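Local atomic coordinates of uncharacterized protein (Corynebacterium glutamicum, PDB entry 2NSF), a protein that probably catalyses the mycothiol-dependent isomerization of maleylpyruvate, using a bound zinc ion. Residues Trp166-Ala169 against Val170-Gly173. Residues are numbered along the deposited sequence; the frame is centred on the assembly and turned at random.
Sequences WIHA and VDLG. With ZN (zinc ion), chain E.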
ATOM      1  N   TRP A 166      -4.599  -0.316  -3.911  1.00 17.05           N
ATOM      2  CA  TRP A 166      -4.903  -1.710  -4.209  1.00 17.01           C
ATOM      3  C   TRP A 166      -5.122  -2.544  -2.959  1.00 16.53           C
ATOM      4  O   TRP A 166      -5.966  -3.442  -2.949  1.00 16.64           O
ATOM      5  CB  TRP A 166      -3.799  -2.341  -5.067  1.00 16.70           C
ATOM      6  CG  TRP A 166      -3.849  -1.921  -6.505  1.00 17.21           C
ATOM      7  CD1 TRP A 166      -3.009  -1.052  -7.137  1.00 15.94           C
ATOM      8  CD2 TRP A 166      -4.794  -2.357  -7.493  1.00 16.94           C
ATOM      9  NE1 TRP A 166      -3.369  -0.921  -8.459  1.00 18.32           N
ATOM     10  CE2 TRP A 166      -4.463  -1.710  -8.703  1.00 16.85           C
ATOM     11  CE3 TRP A 166      -5.892  -3.231  -7.469  1.00 18.73           C
ATOM     12  CZ2 TRP A 166      -5.190  -1.909  -9.887  1.00 18.00           C
ATOM     13  CZ3 TRP A 166      -6.621  -3.429  -8.651  1.00 18.05           C
ATOM     14  CH2 TRP A 166      -6.263  -2.769  -9.840  1.00 17.82           C
ATOM     15  N   ILE A 167      -4.376  -2.254  -1.896  1.00 14.58           N
ATOM     16  CA  ILE A 167      -4.539  -3.008  -0.671  1.00 14.84           C
ATOM     17  C   ILE A 167      -5.679  -2.478   0.193  1.00 15.53           C
ATOM     18  O   ILE A 167      -6.476  -3.259   0.707  1.00 15.92           O
ATOM     19  CB  ILE A 167      -3.252  -3.033   0.172  1.00 15.65           C
ATOM     20  CG1 ILE A 167      -2.126  -3.705  -0.627  1.00 18.97           C
ATOM     21  CG2 ILE A 167      -3.507  -3.786   1.472  1.00 16.08           C
ATOM     22  CD1 ILE A 167      -0.769  -3.674   0.060  1.00 20.38           C
ATOM     23  N   HIS A 168      -5.767  -1.163   0.367  1.00 15.72           N
ATOM     24  CA  HIS A 168      -6.847  -0.631   1.185  1.00 16.37           C
ATOM     25  C   HIS A 168      -8.212  -0.861   0.555  1.00 16.75           C
ATOM     26  O   HIS A 168      -9.232  -0.765   1.231  1.00 18.66           O
ATOM     27  CB  HIS A 168      -6.619   0.849   1.505  1.00 15.75           C
ATOM     28  CG  HIS A 168      -5.526   1.068   2.505  1.00 15.86           C
ATOM     29  ND1 HIS A 168      -5.348   0.240   3.590  1.00 16.26           N
ATOM     30  CD2 HIS A 168      -4.556   2.007   2.584  1.00 18.27           C
ATOM     31  CE1 HIS A 168      -4.310   0.654   4.296  1.00 17.79           C
ATOM     32  NE2 HIS A 168      -3.815   1.725   3.706  1.00 16.78           N
ATOM     33  N   ALA A 169      -8.239  -1.176  -0.736  1.00 16.75           N
ATOM     34  CA  ALA A 169      -9.511  -1.466  -1.396  1.00 16.82           C
ATOM     35  C   ALA A 169     -10.058  -2.721  -0.721  1.00 18.18           C
ATOM     36  O   ALA A 169     -11.265  -2.862  -0.521  1.00 17.44           O
ATOM     37  CB  ALA A 169      -9.296  -1.712  -2.882  1.00 16.60           C
ATOM     38  N   VAL A 170      -9.161  -3.635  -0.363  1.00 17.49           N
ATOM     39  CA  VAL A 170      -9.575  -4.866   0.306  1.00 18.94           C
ATOM     40  C   VAL A 170     -10.014  -4.575   1.735  1.00 18.91           C
ATOM     41  O   VAL A 170     -11.021  -5.105   2.202  1.00 19.17           O
ATOM     42  CB  VAL A 170      -8.426  -5.897   0.362  1.00 18.87           C
ATOM     43  CG1 VAL A 170      -8.926  -7.199   0.967  1.00 20.50           C
ATOM     44  CG2 VAL A 170      -7.873  -6.127  -1.028  1.00 19.89           C
ATOM     45  N   ASP A 171      -9.259  -3.717   2.419  1.00 18.59           N
ATOM     46  CA  ASP A 171      -9.550  -3.365   3.806  1.00 19.96           C
ATOM     47  C   ASP A 171     -10.916  -2.714   4.014  1.00 21.07           C
ATOM     48  O   ASP A 171     -11.451  -2.738   5.126  1.00 21.10           O
ATOM     49  CB  ASP A 171      -8.464  -2.438   4.357  1.00 18.39           C
ATOM     50  CG  ASP A 171      -7.091  -3.086   4.377  1.00 20.21           C
ATOM     51  OD1 ASP A 171      -7.013  -4.327   4.517  1.00 22.00           O
ATOM     52  OD2 ASP A 171      -6.089  -2.351   4.268  1.00 21.32           O
ATOM     53  N   LEU A 172     -11.475  -2.128   2.960  1.00 20.81           N
ATOM     54  CA  LEU A 172     -12.788  -1.492   3.067  1.00 23.22           C
ATOM     55  C   LEU A 172     -13.867  -2.501   3.440  1.00 24.63           C
ATOM     56  O   LEU A 172     -14.906  -2.137   3.976  1.00 25.76           O
ATOM     57  CB  LEU A 172     -13.158  -0.793   1.757  1.00 21.84           C
ATOM     58  CG  LEU A 172     -12.550   0.600   1.581  1.00 21.70           C
ATOM     59  CD1 LEU A 172     -12.868   1.129   0.196  1.00 20.70           C
ATOM     60  CD2 LEU A 172     -13.096   1.529   2.666  1.00 23.46           C
ATOM     61  N   GLY A 173     -13.619  -3.774   3.152  1.00 25.67           N
ATOM     62  CA  GLY A 173     -14.586  -4.796   3.504  1.00 26.86           C
ATOM     63  C   GLY A 173     -15.817  -4.883   2.624  1.00 27.83           C
ATOM     64  O   GLY A 173     -16.905  -5.212   3.104  1.00 29.61           O
TER
HETATM   65 ZN    ZN E 404      -2.082   2.808   4.342  1.00 26.97          ZN
HETATM   66  O   HOH W   1      -0.003   3.366   4.739  1.00 20.41           O
HETATM   67  O   HOH W   2      -0.948   0.702   3.894  1.00 24.43           O
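His168 and Asp171, one helical turn apart near the C-terminal end of helix 156-171, join through their side chains beside the zinc ion. From CB the carboxylate of Asp171 swings back over the preceding turn, with CG beside the backbone N (chi1 -62°). Asp171 CB lies 3.6 Å from His168 O. Asp171 CG and Asp171 OD1 merely touch Ile167 O, at 3.7 and 4.0 Å. Asp171 OD2 ends 2.8 Å from His168 ND1, accepting its N-H close to the imidazole plane through the anti lone pair. Ring and carboxylate planes are 54° apart. Histidine suits this place because His168 NE2 binds the zinc ion at 2.1 Å; Glu164, His72 and two waters are also ligands. Aspartate is short enough to meet ND1, making it a second-shell residue that helps fix the ring's rotation and probably makes the imidazole a stronger donor to the metal. Arg242 NH1 forms a salt bridge with Asp171 OD2, which probably offsets part of its charge. One residue before His168, Ile167 O accepts from both Val170 N (2.9 Å) and Asp171 N (3.3 Å). Gly173 first departs from helical backbone angles, with positive phi, which glycine adopts readily. Helix 66-89 packs against His168, Asp171 and Leu172 through Leu69, helix 29-49 touches Ala169 and Leu172, and helix 183-199 meets Ile167.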